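Local coordinates for ferric vibriobactin ABC transporter, periplasmic ferric vibriobactin-binding protein (Vibrio cholerae, PDB 3R5T), which binds the iron-siderophore complex ferric vibriobactin in the periplasm and probably hands it to an ABC transporter for iron uptake, at residues G35-A39 with I270-S274; E198-W204 with H221-A227; I16-P20 with A111-L115. All coordinates share one frame. Residues are numbered along the deposited sequence.

Interaction 1. Residues G35-A39 with I270-S274; sequences GTLLA and IDLFS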
loop_
_atom_site.group_PDB
_atom_site.type_symbol
_atom_site.label_atom_id
_atom_site.label_comp_id
_atom_site.label_asym_id
_atom_site.label_seq_id
_atom_site.Cartn_x
_atom_site.Cartn_y
_atom_site.Cartn_z
ATOM N N GLY A 35 8.023 -2.870 1.646
ATOM C CA GLY A 35 7.914 -1.645 2.411
ATOM C C GLY A 35 7.523 -1.874 3.873
ATOM O O GLY A 35 8.053 -1.224 4.770
ATOM N N THR A 36 6.620 -2.821 4.108
ATOM C CA THR A 36 6.175 -3.094 5.463
ATOM C C THR A 36 7.197 -3.919 6.239
ATOM O O THR A 36 7.382 -3.712 7.447
ATOM C CB THR A 36 4.750 -3.679 5.453
ATOM O OG1 THR A 36 3.864 -2.669 4.943
ATOM C CG2 THR A 36 4.297 -4.059 6.869
ATOM N N LEU A 37 7.892 -4.821 5.547
ATOM C CA LEU A 37 9.016 -5.510 6.176
ATOM C C LEU A 37 10.051 -4.480 6.655
ATOM O O LEU A 37 10.545 -4.552 7.789
ATOM C CB LEU A 37 9.652 -6.541 5.236
ATOM C CG LEU A 37 8.785 -7.780 4.983
ATOM C CD1 LEU A 37 9.269 -8.515 3.759
ATOM C CD2 LEU A 37 8.784 -8.713 6.172
ATOM N N LEU A 38 10.380 -3.514 5.802
ATOM C CA LEU A 38 11.303 -2.454 6.226
ATOM C C LEU A 38 10.754 -1.612 7.393
ATOM O O LEU A 38 11.505 -1.202 8.289
ATOM C CB LEU A 38 11.650 -1.563 5.026
ATOM C CG LEU A 38 12.474 -2.259 3.934
ATOM C CD1 LEU A 38 12.490 -1.457 2.646
ATOM C CD2 LEU A 38 13.891 -2.538 4.418
ATOM N N ALA A 39 9.446 -1.371 7.372
ATOM C CA ALA A 39 8.785 -0.555 8.381
ATOM C C ALA A 39 8.981 -1.118 9.788
ATOM O O ALA A 39 9.167 -0.361 10.734
ATOM C CB ALA A 39 7.288 -0.448 8.058
ATOM N N ILE A 270 0.545 1.745 -0.124
ATOM C CA ILE A 270 0.649 2.319 1.215
ATOM C C ILE A 270 1.520 1.481 2.138
ATOM O O ILE A 270 1.247 0.305 2.390
ATOM C CB ILE A 270 -0.729 2.447 1.878
ATOM C CG1 ILE A 270 -1.656 3.320 1.021
ATOM C CG2 ILE A 270 -0.557 2.993 3.299
ATOM C CD1 ILE A 270 -1.115 4.703 0.792
ATOM N N ASP A 271 2.596 2.081 2.614
ATOM C CA ASP A 271 3.393 1.490 3.674
ATOM C C ASP A 271 3.697 2.640 4.638
ATOM O O ASP A 271 3.270 3.768 4.408
ATOM C CB ASP A 271 4.650 0.819 3.088
ATOM C CG ASP A 271 5.405 1.732 2.178
ATOM O OD1 ASP A 271 5.608 1.373 0.998
ATOM O OD2 ASP A 271 5.809 2.815 2.655
ATOM N N LEU A 272 4.419 2.374 5.713
ATOM C CA LEU A 272 4.734 3.420 6.681
ATOM C C LEU A 272 5.350 4.643 6.002
ATOM O O LEU A 272 5.014 5.782 6.332
ATOM C CB LEU A 272 5.709 2.887 7.714
ATOM C CG LEU A 272 6.261 3.942 8.671
ATOM C CD1 LEU A 272 5.172 4.608 9.526
ATOM C CD2 LEU A 272 7.343 3.305 9.556
ATOM N N PHE A 273 6.231 4.400 5.032
ATOM C CA PHE A 273 6.968 5.484 4.414
ATOM C C PHE A 273 6.104 6.329 3.500
ATOM O O PHE A 273 6.121 7.565 3.593
ATOM C CB PHE A 273 8.206 4.906 3.729
ATOM C CG PHE A 273 8.983 4.013 4.648
ATOM C CD1 PHE A 273 8.882 2.635 4.563
ATOM C CD2 PHE A 273 9.739 4.567 5.667
ATOM C CE1 PHE A 273 9.582 1.824 5.456
ATOM C CE2 PHE A 273 10.435 3.762 6.555
ATOM C CZ PHE A 273 10.355 2.394 6.449
ATOM N N SER A 274 5.320 5.701 2.633
ATOM C CA SER A 274 4.437 6.506 1.793
ATOM C C SER A 274 3.296 7.113 2.609
ATOM O O SER A 274 2.828 8.205 2.282
ATOM C CB SER A 274 3.883 5.716 0.606
ATOM O OG SER A 274 3.267 4.511 1.011
HETATM O O HOH W 1 6.141 -1.377 -0.414
#
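Helix 31-39 of the N-terminal lobe runs past the start of the C-terminal helix 272-286, with Gly35 and Asp271 CA atoms 5.6 Å apart and those of Ala39 and Leu272 5.9 Å apart. The closeness depends on Gly35: a CB there would lie 2.6 Å from Asp271 OD1, a clash. Asp271 is the N-cap of its helix and forms a capping box with Ser274: Ser274 N donates to Asp271 OD2 (2.9 Å) and Asp271 N to Ser274 OG (3.0 Å). OD2 also takes a weak bond from Phe273 N. Across the interface, Ala39 CB rests on Leu272 CB at 3.7 Å. Phe273 turns a ring edge to the backbone, CE1 lying 3.5 Å from Gly35 O and 3.7 Å from Ala39 N, beside the helical hydrogen bond that links these two atoms. Phe273 CE1 is 4.0 Å from Leu38 CB. Trp123 and Phe147, from helices 123-134 and 137-155, pack on Leu272. Water 1, weakly bonded to Gly35 N (3.2 Å), stands 3.1 Å from Asp271 OD1, which accepts from Gln58. The Asp271 carboxylate serves its cap and Gln58; the direct contact is van der Waals packing, aliphatic at Ala39-Leu272 and ring edge against backbone at Phe273.

Interaction 2. Residues E198-W204 with H221-A227; sequences EEPDPAW and HLTQLQA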
loop_
_atom_site.group_PDB
_atom_site.type_symbol
_atom_site.label_atom_id
_atom_site.label_comp_id
_atom_site.label_asym_id
_atom_site.label_seq_id
_atom_site.Cartn_x
_atom_site.Cartn_y
_atom_site.Cartn_z
ATOM N N GLU A 198 -16.045 8.168 0.191
ATOM C CA GLU A 198 -17.087 7.662 -0.697
ATOM C C GLU A 198 -16.670 6.275 -1.192
ATOM O O GLU A 198 -15.508 6.058 -1.576
ATOM C CB GLU A 198 -17.309 8.598 -1.883
ATOM C CG GLU A 198 -18.160 7.988 -3.003
ATOM C CD GLU A 198 -18.342 8.943 -4.181
ATOM O OE1 GLU A 198 -17.505 9.845 -4.342
ATOM O OE2 GLU A 198 -19.336 8.808 -4.914
ATOM N N GLU A 199 -17.612 5.343 -1.176
ATOM C CA GLU A 199 -17.386 4.001 -1.706
ATOM C C GLU A 199 -17.947 3.930 -3.122
ATOM O O GLU A 199 -19.055 4.393 -3.378
ATOM C CB GLU A 199 -18.062 2.943 -0.823
ATOM C CG GLU A 199 -17.976 1.488 -1.326
ATOM C CD GLU A 199 -16.686 0.767 -0.912
ATOM O OE1 GLU A 199 -16.586 -0.459 -1.114
ATOM O OE2 GLU A 199 -15.772 1.416 -0.387
ATOM N N PRO A 200 -17.170 3.362 -4.058
ATOM C CA PRO A 200 -17.702 3.184 -5.416
ATOM C C PRO A 200 -18.796 2.117 -5.409
ATOM O O PRO A 200 -18.721 1.169 -4.628
ATOM C CB PRO A 200 -16.488 2.687 -6.216
ATOM C CG PRO A 200 -15.600 2.045 -5.189
ATOM C CD PRO A 200 -15.829 2.778 -3.892
ATOM N N ASP A 201 -19.814 2.285 -6.243
ATOM C CA ASP A 201 -20.898 1.311 -6.320
ATOM C C ASP A 201 -20.340 -0.038 -6.764
ATOM O O ASP A 201 -19.752 -0.139 -7.837
ATOM C CB ASP A 201 -21.955 1.809 -7.306
ATOM C CG ASP A 201 -23.218 0.958 -7.314
ATOM O OD1 ASP A 201 -23.146 -0.248 -7.020
ATOM O OD2 ASP A 201 -24.293 1.507 -7.643
ATOM N N PRO A 202 -20.507 -1.083 -5.936
ATOM C CA PRO A 202 -19.955 -2.401 -6.280
ATOM C C PRO A 202 -20.432 -2.912 -7.637
ATOM O O PRO A 202 -19.747 -3.709 -8.288
ATOM C CB PRO A 202 -20.466 -3.303 -5.151
ATOM C CG PRO A 202 -20.700 -2.374 -4.000
ATOM C CD PRO A 202 -21.160 -1.077 -4.614
ATOM N N ALA A 203 -21.599 -2.449 -8.067
ATOM C CA ALA A 203 -22.141 -2.888 -9.347
ATOM C C ALA A 203 -21.306 -2.414 -10.535
ATOM O O ALA A 203 -21.493 -2.881 -11.655
ATOM C CB ALA A 203 -23.588 -2.431 -9.498
ATOM N N TRP A 204 -20.383 -1.491 -10.287
ATOM C CA TRP A 204 -19.587 -0.907 -11.354
ATOM C C TRP A 204 -18.384 -1.771 -11.722
ATOM O O TRP A 204 -17.598 -1.372 -12.569
ATOM C CB TRP A 204 -19.043 0.461 -10.939
ATOM C CG TRP A 204 -20.053 1.552 -10.692
ATOM C CD1 TRP A 204 -21.360 1.577 -11.062
ATOM C CD2 TRP A 204 -19.781 2.811 -10.077
ATOM N NE1 TRP A 204 -21.940 2.770 -10.676
ATOM C CE2 TRP A 204 -20.982 3.549 -10.081
ATOM C CE3 TRP A 204 -18.632 3.384 -9.516
ATOM C CZ2 TRP A 204 -21.070 4.821 -9.531
ATOM C CZ3 TRP A 204 -18.724 4.646 -8.967
ATOM C CH2 TRP A 204 -19.931 5.354 -8.986
ATOM N N HIS A 221 -18.048 5.587 -15.474
ATOM C CA HIS A 221 -18.522 5.618 -14.088
ATOM C C HIS A 221 -17.885 6.730 -13.253
ATOM O O HIS A 221 -18.446 7.120 -12.220
ATOM C CB HIS A 221 -18.332 4.266 -13.393
ATOM C CG HIS A 221 -19.239 3.185 -13.899
ATOM N ND1 HIS A 221 -20.612 3.250 -13.798
ATOM C CD2 HIS A 221 -18.961 1.998 -14.490
ATOM C CE1 HIS A 221 -21.143 2.155 -14.317
ATOM N NE2 HIS A 221 -20.161 1.379 -14.745
ATOM N N LEU A 222 -16.708 7.204 -13.658
ATOM C CA LEU A 222 -16.081 8.328 -12.962
ATOM C C LEU A 222 -17.002 9.536 -12.889
ATOM O O LEU A 222 -16.970 10.291 -11.909
ATOM C CB LEU A 222 -14.762 8.738 -13.631
ATOM C CG LEU A 222 -13.550 7.807 -13.493
ATOM C CD1 LEU A 222 -12.395 8.390 -14.285
ATOM C CD2 LEU A 222 -13.157 7.600 -12.022
ATOM N N THR A 223 -17.838 9.717 -13.907
ATOM C CA THR A 223 -18.760 10.854 -13.912
ATOM C C THR A 223 -19.810 10.764 -12.814
ATOM O O THR A 223 -20.462 11.752 -12.518
ATOM C CB THR A 223 -19.512 11.008 -15.247
ATOM O OG1 THR A 223 -20.397 9.895 -15.435
ATOM C CG2 THR A 223 -18.541 11.119 -16.420
ATOM N N GLN A 224 -19.964 9.579 -12.219
ATOM C CA GLN A 224 -21.008 9.349 -11.219
ATOM C C GLN A 224 -20.526 9.538 -9.788
ATOM O O GLN A 224 -21.325 9.443 -8.850
ATOM C CB GLN A 224 -21.609 7.954 -11.405
ATOM C CG GLN A 224 -22.250 7.774 -12.783
ATOM C CD GLN A 224 -22.742 6.355 -13.034
ATOM O OE1 GLN A 224 -21.957 5.419 -13.114
ATOM N NE2 GLN A 224 -24.057 6.200 -13.183
ATOM N N LEU A 225 -19.239 9.828 -9.615
ATOM C CA LEU A 225 -18.699 10.045 -8.269
ATOM C C LEU A 225 -19.302 11.302 -7.633
ATOM O O LEU A 225 -19.451 12.336 -8.286
ATOM C CB LEU A 225 -17.167 10.113 -8.311
ATOM C CG LEU A 225 -16.492 8.802 -8.705
ATOM C CD1 LEU A 225 -15.010 9.018 -9.009
ATOM C CD2 LEU A 225 -16.667 7.776 -7.604
ATOM N N GLN A 226 -19.665 11.219 -6.358
ATOM C CA GLN A 226 -20.387 12.328 -5.743
ATOM C C GLN A 226 -19.578 13.160 -4.749
ATOM O O GLN A 226 -20.004 14.257 -4.367
ATOM C CB GLN A 226 -21.677 11.835 -5.078
ATOM C CG GLN A 226 -22.665 11.154 -6.023
ATOM C CD GLN A 226 -23.458 12.135 -6.885
ATOM O OE1 GLN A 226 -24.553 11.815 -7.357
ATOM N NE2 GLN A 226 -22.911 13.327 -7.092
ATOM N N ALA A 227 -18.425 12.654 -4.330
ATOM C CA ALA A 227 -17.668 13.345 -3.291
ATOM C C ALA A 227 -17.191 14.729 -3.726
ATOM O O ALA A 227 -16.876 14.982 -4.900
ATOM C CB ALA A 227 -16.499 12.494 -2.791
HETATM O O HOH W 2 -23.993 3.178 -13.230
#
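Trp204 and His221, both with chi1 in the m well, lay their rings together in an offset stack, the five-membered ring of Trp204 and the imidazole having centroids 3.8 Å apart and planes at 17°. Each CB adds a CH-pi contact: Trp204 CB sits 4.0 Å from the imidazole centroid, His221 CB 4.2 Å from that of the six-membered indole ring. Gln224 (m, t, with chi3 at -66°) curls back, its OE1 accepting from His221 ND1 at 2.6 Å. Its NE2 donates to water 2 at 3.0 Å, which Trp204 NE1 reaches by a weak bond of 3.3 Å. These C-terminal-lobe loops flank strand 214-217 at the edge of its mixed sheet; Leu215 and Ile217 of that strand touch the Trp204 side chain. Trp204 closes a 3-10 turn, overlapping at its start an Asx turn in which Asp201 OD1 accepts from Ala203 N (2.9 Å). The indole edge meets Leu225, with CZ3 4.0 Å from CD2. At the other end, Glu198 stretches out (chi1 and chi2 both t) and its carboxylate grips consecutive amides, OE2 accepting from Gln226 N at 2.8 Å and OE1 from Ala227 N at 3.0 Å; OE1 also bonds Asn166 of strand 165-169.

Interaction 3. Residues I16-P20 with A111-L115; sequences ITTIP and APTIL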
loop_
_atom_site.group_PDB
_atom_site.type_symbol
_atom_site.label_atom_id
_atom_site.label_comp_id
_atom_site.label_asym_id
_atom_site.label_seq_id
_atom_site.Cartn_x
_atom_site.Cartn_y
_atom_site.Cartn_z
ATOM N N ILE A 16 -1.430 -23.546 5.936
ATOM C CA ILE A 16 -0.545 -23.142 7.019
ATOM C C ILE A 16 0.914 -23.412 6.666
ATOM O O ILE A 16 1.224 -24.279 5.842
ATOM C CB ILE A 16 -0.894 -23.825 8.367
ATOM C CG1 ILE A 16 -0.768 -25.352 8.260
ATOM C CG2 ILE A 16 -2.282 -23.405 8.816
ATOM C CD1 ILE A 16 -0.901 -26.070 9.613
ATOM N N THR A 17 1.807 -22.658 7.289
ATOM C CA THR A 17 3.238 -22.864 7.131
ATOM C C THR A 17 3.874 -22.910 8.497
ATOM O O THR A 17 3.671 -22.013 9.308
ATOM C CB THR A 17 3.903 -21.722 6.321
ATOM O OG1 THR A 17 3.375 -21.725 4.995
ATOM C CG2 THR A 17 5.417 -21.886 6.274
ATOM N N THR A 18 4.626 -23.967 8.771
ATOM C CA THR A 18 5.382 -24.015 10.004
ATOM C C THR A 18 6.726 -23.341 9.809
ATOM O O THR A 18 7.510 -23.678 8.913
ATOM C CB THR A 18 5.554 -25.455 10.509
ATOM O OG1 THR A 18 4.264 -25.996 10.785
ATOM C CG2 THR A 18 6.396 -25.496 11.779
ATOM N N ILE A 19 6.969 -22.336 10.634
ATOM C CA ILE A 19 8.243 -21.652 10.637
ATOM C C ILE A 19 9.069 -22.202 11.791
ATOM O O ILE A 19 8.758 -21.984 12.961
ATOM C CB ILE A 19 8.037 -20.134 10.752
ATOM C CG1 ILE A 19 7.057 -19.647 9.676
ATOM C CG2 ILE A 19 9.355 -19.411 10.655
ATOM C CD1 ILE A 19 6.686 -18.185 9.815
ATOM N N PRO A 20 10.109 -22.965 11.460
ATOM C CA PRO A 20 10.852 -23.766 12.444
ATOM C C PRO A 20 11.654 -22.931 13.431
ATOM O O PRO A 20 11.800 -23.305 14.595
ATOM C CB PRO A 20 11.813 -24.592 11.572
ATOM C CG PRO A 20 11.240 -24.536 10.190
ATOM C CD PRO A 20 10.539 -23.225 10.076
ATOM N N ALA A 111 12.571 -22.857 1.213
ATOM C CA ALA A 111 12.452 -22.355 2.583
ATOM C C ALA A 111 10.984 -22.200 2.952
ATOM O O ALA A 111 10.117 -22.147 2.074
ATOM C CB ALA A 111 13.182 -21.011 2.730
ATOM N N PRO A 112 10.690 -22.096 4.257
ATOM C CA PRO A 112 9.308 -21.844 4.680
ATOM C C PRO A 112 8.751 -20.643 3.929
ATOM O O PRO A 112 9.365 -19.574 3.918
ATOM C CB PRO A 112 9.450 -21.527 6.169
ATOM C CG PRO A 112 10.672 -22.326 6.591
ATOM C CD PRO A 112 11.611 -22.230 5.405
ATOM N N THR A 113 7.600 -20.823 3.297
ATOM C CA THR A 113 7.014 -19.803 2.433
ATOM C C THR A 113 5.623 -19.431 2.940
ATOM O O THR A 113 4.791 -20.306 3.171
ATOM C CB THR A 113 6.963 -20.325 0.977
ATOM O OG1 THR A 113 8.299 -20.575 0.542
ATOM C CG2 THR A 113 6.330 -19.313 0.031
ATOM N N ILE A 114 5.396 -18.134 3.128
ATOM C CA ILE A 114 4.110 -17.637 3.619
ATOM C C ILE A 114 3.418 -16.734 2.598
ATOM O O ILE A 114 4.068 -16.133 1.731
ATOM C CB ILE A 114 4.244 -16.930 4.988
ATOM C CG1 ILE A 114 5.088 -15.638 4.881
ATOM C CG2 ILE A 114 4.774 -17.926 6.033
ATOM C CD1 ILE A 114 5.011 -14.759 6.152
ATOM N N LEU A 115 2.096 -16.661 2.713
ATOM C CA LEU A 115 1.250 -15.978 1.737
ATOM C C LEU A 115 0.311 -15.008 2.466
ATOM O O LEU A 115 -0.475 -15.417 3.334
ATOM C CB LEU A 115 0.449 -17.031 0.968
ATOM C CG LEU A 115 -0.619 -16.596 -0.027
ATOM C CD1 LEU A 115 -0.000 -15.804 -1.170
ATOM C CD2 LEU A 115 -1.393 -17.792 -0.552
#
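A beta hairpin made of strands 7-10 and 16-19 lies here against strand 113-116, an outermost strand of the five-stranded parallel sheet, Rossmann-like in its 3-2-1-4-5 order, that forms the core of the N-terminal lobe. The axes of 16-19 and 113-115 come within 7.1 Å at 139° between their directions, so the hairpin strand crosses the sheet edge obliquely and is joined to it mainly by side chains. Along the second segment, Ala111 comes first; its carbonyl O takes a bond from Thr113 OG1 (2.9 Å), just before the strand begins. Pro112 follows and faces the hairpin: its CG lies 3.6 Å from Pro20 CD, while its CB is 4.0 Å from Thr18 O and 4.1 Å from Thr17 CG2. The CA-to-CB bond of Thr113 points away from the hairpin, and its side chain touches Leu107 and Val92 in the lobe interior, but the backbone carbonyl looks outward. Thr17 OG1 donates to Thr113 O at 2.7 Å, a direct polar tie between hairpin and edge strand. Ile114 directs its backbone bonds to Ile90 and Val92 of the neighbouring strand 89-93, and its CG2 methyl packs against the hairpin, 3.9 Å from Thr17 CB and 4.2 Å from Ile19 CD1; Phe9 of the partner hairpin strand also touches this side chain. With Leu115 the link passes to the hairpin turn, where Asn11 OD1 accepts from Leu115 N and Asn11 ND2 donates to Thr17 OG1, the same hydroxyl that binds Thr113 O.

The three contacts follow the bilobal build of the protein. Interaction 3 lies at the outer end of the N-terminal lobe and interaction 2 in the C-terminal lobe, on opposite sides of the chain's centre, their own centres about 39 Å apart. Interaction 1 sits between them, where the C-terminal helix returns to the first lobe, about 29 Å from interaction 2 and about 22 Å from interaction 3, centre to centre. Ferric vibriobactin occupies the cleft: the side chain of Asp271 is about 11 Å from the siderophore and that of Leu225 about 13 Å, so neither touches the ligand. In sequence, interaction 2 is nested within the loop closed by interaction 1, whereas interactions 1 and 3 interleave.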